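PDB 5DK5: 3'-5' exonuclease crn-4 from Caenorhabditis elegans, which degrades RNA and DNA from their 3' ends as a homodimeric, metal-dependent exonuclease of the DEDDh family and takes part in apoptotic DNA degradation. Local coordinates for residues K233-S238 / K244-V249; D290-E295 / H300-A305. All coordinates share one frame; numbering follows the deposited sequence.

Both interactions lie in the C-terminal part of the chain, on the same side of its centre, about 11 Å apart between centres. Interaction 1 is buried and apolar: a tryptophan from a short 3-10 segment packs on helix 239-249. Interaction 2 is partly buried and mixed: it joins the 290-295 segment to helix 300-305 through one tyrosine-alanine contact and one long salt bridge at the surface. The two meet directly. F301 of helix 300-305 packs on I245, F246 and V249, and Y292 reaches V249, with V249 CG1 3.4 Å from Y292 OH. Helix 239-249 is thus packed by W235 as well as by F301 and Y292. Interaction 2 also adjoins the second subunit through H300 and I304.

Interaction 1. Residues K233-S238 / K244-V249; sequences KEWRSS and KIFERV
W235 and I245 have the nearest CA atoms across the segments, 8.1 Å apart. W235 sits in a short 3-10 segment, and I245 on helix 239-249, which starts right after S238. S238 is the N-cap of this helix, and its OG bonds to D241. Contact is made by side chains alone. W235 CB points toward the helix. Its CG lies between the backbone N and the carbonyl carbon (chi1 69°), which sets the indole across the CG1 branch of I245 at about a right angle. I245 CG1 lies over one indole face, 3.8 Å from W235 CD2. This is a CH-pi contact with the five-membered ring, 4.0 Å from CG1 to the centroid and 19° off the ring normal. The opposite face is covered by R236 CG. The indole is therefore sandwiched between two aliphatic groups. Helix 239-249 links strands 216-219 and 253-256 of this RNase H-like exonuclease, away from the metal sites, and the loop before it folds back onto it. F246 adds a looser touch: its CE1 is 4.5 Å from W235 CZ3. The indole NE1 donates to Y231 OH. F301 of helix 300-305 also packs against W235.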
loop_
_atom_site.group_PDB
_atom_site.type_symbol
_atom_site.label_atom_id
_atom_site.label_comp_id
_atom_site.label_asym_id
_atom_site.label_seq_id
_atom_site.Cartn_x
_atom_site.Cartn_y
_atom_site.Cartn_z
ATOM N N LYS B 233 17.173 10.368 -12.605
ATOM C CA LYS B 233 16.281 9.255 -12.924
ATOM C C LYS B 233 16.080 8.283 -11.761
ATOM O O LYS B 233 15.061 7.595 -11.697
ATOM C CB LYS B 233 16.813 8.487 -14.139
ATOM C CG LYS B 233 16.100 8.805 -15.449
ATOM C CD LYS B 233 17.060 9.336 -16.500
ATOM C CE LYS B 233 16.395 9.411 -17.867
ATOM N NZ LYS B 233 15.135 10.207 -17.846
ATOM N N GLU B 234 17.043 8.233 -10.847
ATOM C CA GLU B 234 16.990 7.298 -9.725
ATOM C C GLU B 234 16.515 7.984 -8.446
ATOM O O GLU B 234 16.829 7.537 -7.344
ATOM C CB GLU B 234 18.367 6.668 -9.494
ATOM C CG GLU B 234 18.944 5.966 -10.717
ATOM C CD GLU B 234 18.118 4.771 -11.154
ATOM O OE1 GLU B 234 17.411 4.189 -10.305
ATOM O OE2 GLU B 234 18.177 4.414 -12.350
ATOM N N TRP B 235 15.749 9.060 -8.594
ATOM C CA TRP B 235 15.355 9.871 -7.445
ATOM C C TRP B 235 14.435 9.127 -6.482
ATOM O O TRP B 235 14.351 9.473 -5.306
ATOM C CB TRP B 235 14.670 11.165 -7.902
ATOM C CG TRP B 235 13.313 10.982 -8.532
ATOM C CD1 TRP B 235 13.035 10.876 -9.863
ATOM C CD2 TRP B 235 12.051 10.904 -7.852
ATOM N NE1 TRP B 235 11.683 10.734 -10.055
ATOM C CE2 TRP B 235 11.057 10.748 -8.839
ATOM C CE3 TRP B 235 11.668 10.951 -6.510
ATOM C CZ2 TRP B 235 9.704 10.635 -8.522
ATOM C CZ3 TRP B 235 10.323 10.839 -6.199
ATOM C CH2 TRP B 235 9.358 10.683 -7.201
ATOM N N ARG B 236 13.748 8.106 -6.981
ATOM C CA ARG B 236 12.771 7.386 -6.174
ATOM C C ARG B 236 13.410 6.542 -5.075
ATOM O O ARG B 236 12.733 6.137 -4.128
ATOM C CB ARG B 236 11.907 6.507 -7.074
ATOM C CG ARG B 236 11.009 7.308 -7.987
ATOM C CD ARG B 236 10.079 6.420 -8.787
ATOM N NE ARG B 236 9.213 7.206 -9.660
ATOM C CZ ARG B 236 9.595 7.732 -10.820
ATOM N NH1 ARG B 236 10.836 7.564 -11.262
ATOM N NH2 ARG B 236 8.733 8.434 -11.542
ATOM N N SER B 237 14.709 6.283 -5.197
ATOM C CA SER B 237 15.437 5.495 -4.203
ATOM C C SER B 237 16.241 6.380 -3.246
ATOM O O SER B 237 16.932 5.875 -2.361
ATOM C CB SER B 237 16.368 4.500 -4.899
ATOM O OG SER B 237 17.326 5.173 -5.694
ATOM N N SER B 238 16.143 7.696 -3.425
ATOM C CA SER B 238 16.882 8.653 -2.602
ATOM C C SER B 238 15.957 9.691 -1.972
ATOM O O SER B 238 15.326 10.483 -2.673
ATOM C CB SER B 238 17.953 9.358 -3.436
ATOM O OG SER B 238 18.539 10.426 -2.710
ATOM N N LYS B 244 14.054 17.202 -3.761
ATOM C CA LYS B 244 14.128 18.178 -4.841
ATOM C C LYS B 244 12.866 18.126 -5.696
ATOM O O LYS B 244 12.355 19.161 -6.121
ATOM C CB LYS B 244 15.363 17.931 -5.707
ATOM C CG LYS B 244 16.679 17.984 -4.945
ATOM C CD LYS B 244 16.972 19.382 -4.423
ATOM C CE LYS B 244 18.303 19.434 -3.693
ATOM N NZ LYS B 244 18.576 20.782 -3.117
ATOM N N ILE B 245 12.372 16.916 -5.944
ATOM C CA ILE B 245 11.130 16.727 -6.687
ATOM C C ILE B 245 9.948 17.304 -5.917
ATOM O O ILE B 245 9.133 18.035 -6.478
ATOM C CB ILE B 245 10.862 15.231 -6.972
ATOM C CG1 ILE B 245 11.897 14.670 -7.953
ATOM C CG2 ILE B 245 9.445 15.022 -7.506
ATOM C CD1 ILE B 245 11.794 15.209 -9.373
ATOM N N PHE B 246 9.854 16.953 -4.637
ATOM C CA PHE B 246 8.795 17.455 -3.766
ATOM C C PHE B 246 8.724 18.981 -3.787
ATOM O O PHE B 246 7.639 19.562 -3.771
ATOM C CB PHE B 246 9.013 16.979 -2.325
ATOM C CG PHE B 246 9.057 15.482 -2.167
ATOM C CD1 PHE B 246 8.445 14.648 -3.086
ATOM C CD2 PHE B 246 9.713 14.911 -1.087
ATOM C CE1 PHE B 246 8.486 13.275 -2.934
ATOM C CE2 PHE B 246 9.758 13.540 -0.930
ATOM C CZ PHE B 246 9.143 12.721 -1.855
ATOM N N GLU B 247 9.889 19.621 -3.826
ATOM C CA GLU B 247 9.974 21.078 -3.762
ATOM C C GLU B 247 9.300 21.745 -4.955
ATOM O O GLU B 247 8.699 22.813 -4.821
ATOM C CB GLU B 247 11.437 21.523 -3.685
ATOM C CG GLU B 247 12.077 21.341 -2.314
ATOM C CD GLU B 247 13.584 21.531 -2.331
ATOM O OE1 GLU B 247 14.151 21.751 -3.423
ATOM O OE2 GLU B 247 14.203 21.462 -1.249
ATOM N N ARG B 248 9.401 21.115 -6.120
ATOM C CA ARG B 248 8.837 21.674 -7.342
ATOM C C ARG B 248 7.358 21.327 -7.477
ATOM O O ARG B 248 6.564 22.137 -7.953
ATOM C CB ARG B 248 9.610 21.172 -8.564
ATOM C CG ARG B 248 11.124 21.355 -8.473
ATOM C CD ARG B 248 11.517 22.768 -8.056
ATOM N NE ARG B 248 12.961 22.989 -8.152
ATOM C CZ ARG B 248 13.593 23.460 -9.226
ATOM N NH1 ARG B 248 12.923 23.774 -10.328
ATOM N NH2 ARG B 248 14.910 23.620 -9.197
ATOM N N VAL B 249 6.992 20.123 -7.052
ATOM C CA VAL B 249 5.613 19.662 -7.153
ATOM C C VAL B 249 4.698 20.431 -6.206
ATOM O O VAL B 249 3.660 20.946 -6.618
ATOM C CB VAL B 249 5.504 18.154 -6.848
ATOM C CG1 VAL B 249 4.038 17.710 -6.792
ATOM C CG2 VAL B 249 6.262 17.354 -7.892
#

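Interaction 2. Residues D290-E295 / H300-A305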
loop_
_atom_site.group_PDB
_atom_site.type_symbol
_atom_site.label_atom_id
_atom_site.label_comp_id
_atom_site.label_asym_id
_atom_site.label_seq_id
_atom_site.Cartn_x
_atom_site.Cartn_y
_atom_site.Cartn_z
ATOM N N ASP B 290 7.827 20.882 -16.884
ATOM C CA ASP B 290 8.962 20.120 -17.398
ATOM C C ASP B 290 9.035 18.716 -16.803
ATOM O O ASP B 290 9.586 17.804 -17.418
ATOM C CB ASP B 290 10.267 20.866 -17.115
ATOM C CG ASP B 290 10.416 21.246 -15.653
ATOM O OD1 ASP B 290 9.801 22.248 -15.237
ATOM O OD2 ASP B 290 11.146 20.546 -14.921
ATOM N N LEU B 291 8.484 18.549 -15.605
ATOM C CA LEU B 291 8.495 17.257 -14.925
ATOM C C LEU B 291 7.281 16.402 -15.293
ATOM O O LEU B 291 7.230 15.215 -14.969
ATOM C CB LEU B 291 8.538 17.458 -13.407
ATOM C CG LEU B 291 9.768 18.165 -12.832
ATOM C CD1 LEU B 291 9.585 18.396 -11.342
ATOM C CD2 LEU B 291 11.033 17.361 -13.093
ATOM N N TYR B 292 6.318 17.009 -15.981
ATOM C CA TYR B 292 5.016 16.388 -16.227
ATOM C C TYR B 292 4.762 16.053 -17.701
ATOM O O TYR B 292 3.613 15.847 -18.099
ATOM C CB TYR B 292 3.905 17.317 -15.722
ATOM C CG TYR B 292 3.886 17.551 -14.224
ATOM C CD1 TYR B 292 4.492 16.660 -13.346
ATOM C CD2 TYR B 292 3.250 18.663 -13.688
ATOM C CE1 TYR B 292 4.469 16.874 -11.982
ATOM C CE2 TYR B 292 3.221 18.885 -12.325
ATOM C CZ TYR B 292 3.832 17.987 -11.477
ATOM O OH TYR B 292 3.804 18.205 -10.121
ATOM N N LYS B 293 5.820 15.986 -18.505
ATOM C CA LYS B 293 5.669 15.812 -19.952
ATOM C C LYS B 293 6.134 14.443 -20.459
ATOM O O LYS B 293 5.884 14.092 -21.615
ATOM C CB LYS B 293 6.427 16.917 -20.691
ATOM C CG LYS B 293 7.915 16.964 -20.409
ATOM C CD LYS B 293 8.560 18.120 -21.153
ATOM C CE LYS B 293 10.050 18.204 -20.879
ATOM N NZ LYS B 293 10.673 19.363 -21.578
ATOM N N ASN B 294 6.803 13.674 -19.604
ATOM C CA ASN B 294 7.241 12.326 -19.960
ATOM C C ASN B 294 6.337 11.277 -19.329
ATOM O O ASN B 294 6.423 11.015 -18.129
ATOM C CB ASN B 294 8.690 12.095 -19.530
ATOM C CG ASN B 294 9.196 10.713 -19.907
ATOM O OD1 ASN B 294 8.631 10.046 -20.773
ATOM N ND2 ASN B 294 10.271 10.278 -19.259
ATOM N N GLU B 295 5.476 10.674 -20.142
ATOM C CA GLU B 295 4.495 9.720 -19.637
ATOM C C GLU B 295 5.051 8.296 -19.594
ATOM O O GLU B 295 4.327 7.350 -19.281
ATOM C CB GLU B 295 3.226 9.764 -20.494
ATOM C CG GLU B 295 1.942 9.469 -19.726
ATOM C CD GLU B 295 1.713 10.429 -18.566
ATOM O OE1 GLU B 295 2.012 11.634 -18.717
ATOM O OE2 GLU B 295 1.243 9.976 -17.501
ATOM N N HIS B 300 4.189 9.438 -9.765
ATOM C CA HIS B 300 2.971 8.822 -9.244
ATOM C C HIS B 300 2.273 9.684 -8.191
ATOM O O HIS B 300 1.063 9.902 -8.270
ATOM C CB HIS B 300 3.283 7.442 -8.654
ATOM C CG HIS B 300 2.157 6.854 -7.865
ATOM N ND1 HIS B 300 0.942 6.525 -8.428
ATOM C CD2 HIS B 300 2.058 6.535 -6.551
ATOM C CE1 HIS B 300 0.147 6.027 -7.497
ATOM N NE2 HIS B 300 0.800 6.023 -6.351
ATOM N N PHE B 301 3.029 10.177 -7.215
ATOM C CA PHE B 301 2.431 10.905 -6.099
ATOM C C PHE B 301 1.850 12.239 -6.558
ATOM O O PHE B 301 0.913 12.756 -5.953
ATOM C CB PHE B 301 3.455 11.124 -4.977
ATOM C CG PHE B 301 4.380 12.294 -5.199
ATOM C CD1 PHE B 301 4.000 13.578 -4.836
ATOM C CD2 PHE B 301 5.639 12.106 -5.743
ATOM C CE1 PHE B 301 4.849 14.650 -5.031
ATOM C CE2 PHE B 301 6.493 13.175 -5.937
ATOM C CZ PHE B 301 6.097 14.449 -5.580
ATOM N N ALA B 302 2.414 12.798 -7.622
ATOM C CA ALA B 302 1.885 14.028 -8.197
ATOM C C ALA B 302 0.607 13.726 -8.971
ATOM O O ALA B 302 -0.382 14.454 -8.875
ATOM C CB ALA B 302 2.915 14.681 -9.101
ATOM N N LYS B 303 0.636 12.631 -9.724
ATOM C CA LYS B 303 -0.483 12.241 -10.572
ATOM C C LYS B 303 -1.727 11.911 -9.753
ATOM O O LYS B 303 -2.831 12.338 -10.086
ATOM C CB LYS B 303 -0.099 11.034 -11.430
ATOM C CG LYS B 303 -0.946 10.856 -12.679
ATOM C CD LYS B 303 -0.605 11.904 -13.724
ATOM C CE LYS B 303 -1.270 11.607 -15.055
ATOM N NZ LYS B 303 -0.869 12.589 -16.100
ATOM N N ILE B 304 -1.545 11.146 -8.683
ATOM C CA ILE B 304 -2.672 10.670 -7.892
ATOM C C ILE B 304 -3.259 11.771 -7.008
ATOM O O ILE B 304 -4.432 11.716 -6.639
ATOM C CB ILE B 304 -2.267 9.458 -7.014
ATOM C CG1 ILE B 304 -3.511 8.675 -6.583
ATOM C CG2 ILE B 304 -1.438 9.899 -5.807
ATOM C CD1 ILE B 304 -3.202 7.334 -5.948
ATOM N N ALA B 305 -2.446 12.768 -6.668
ATOM C CA ALA B 305 -2.918 13.904 -5.881
ATOM C C ALA B 305 -3.596 14.946 -6.769
ATOM O O ALA B 305 -4.270 15.850 -6.275
ATOM C CB ALA B 305 -1.766 14.538 -5.114
#
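Y292 meets A302 across the two segments, although the nearest CA atoms are those of Y292 and K303, 8.9 Å apart, so the 290-295 segment, 3-10 at residues 290-291, and helix 300-305 meet through side chains that extend across the gap. Two separate contacts do this. In the first, A302 CB points toward the 290-295 segment and meets the far end of the Y292 ring. It lies 3.8 Å from Y292 OH and 3.9 Å from Y292 CE1, and approaches the ring obliquely. Y292 CG stands anti to the carbonyl carbon (chi1 -65°), and the ring carries its hydroxyl end toward the helix. The same ring stacks on Y308 at the C-terminus. The 290-295 segment follows strand 253-256, an outermost strand of the sheet within this chain, and leads into helix 300-305, the last helix of the chain. H300 on this helix bonds to T73 and D90 of the second subunit, so the contact lies beside the dimer interface, in keeping with dimerisation through the C-terminus. The second contact is more exposed. E295 OE2 and K303 NZ form a long salt bridge of 3.6 Å, while E295 OE1 is 4.0 Å from the same NZ. The E295 and K303 side chains cross at about a right angle. K303 is bent at chi2 (73°), and its NZ reaches E295 OE2. E295 is poorly ordered, so its end is loosely defined. K303 NZ also forms a salt bridge with the terminal carboxylate of Y308, so its positive charge is probably shared between two carboxylates.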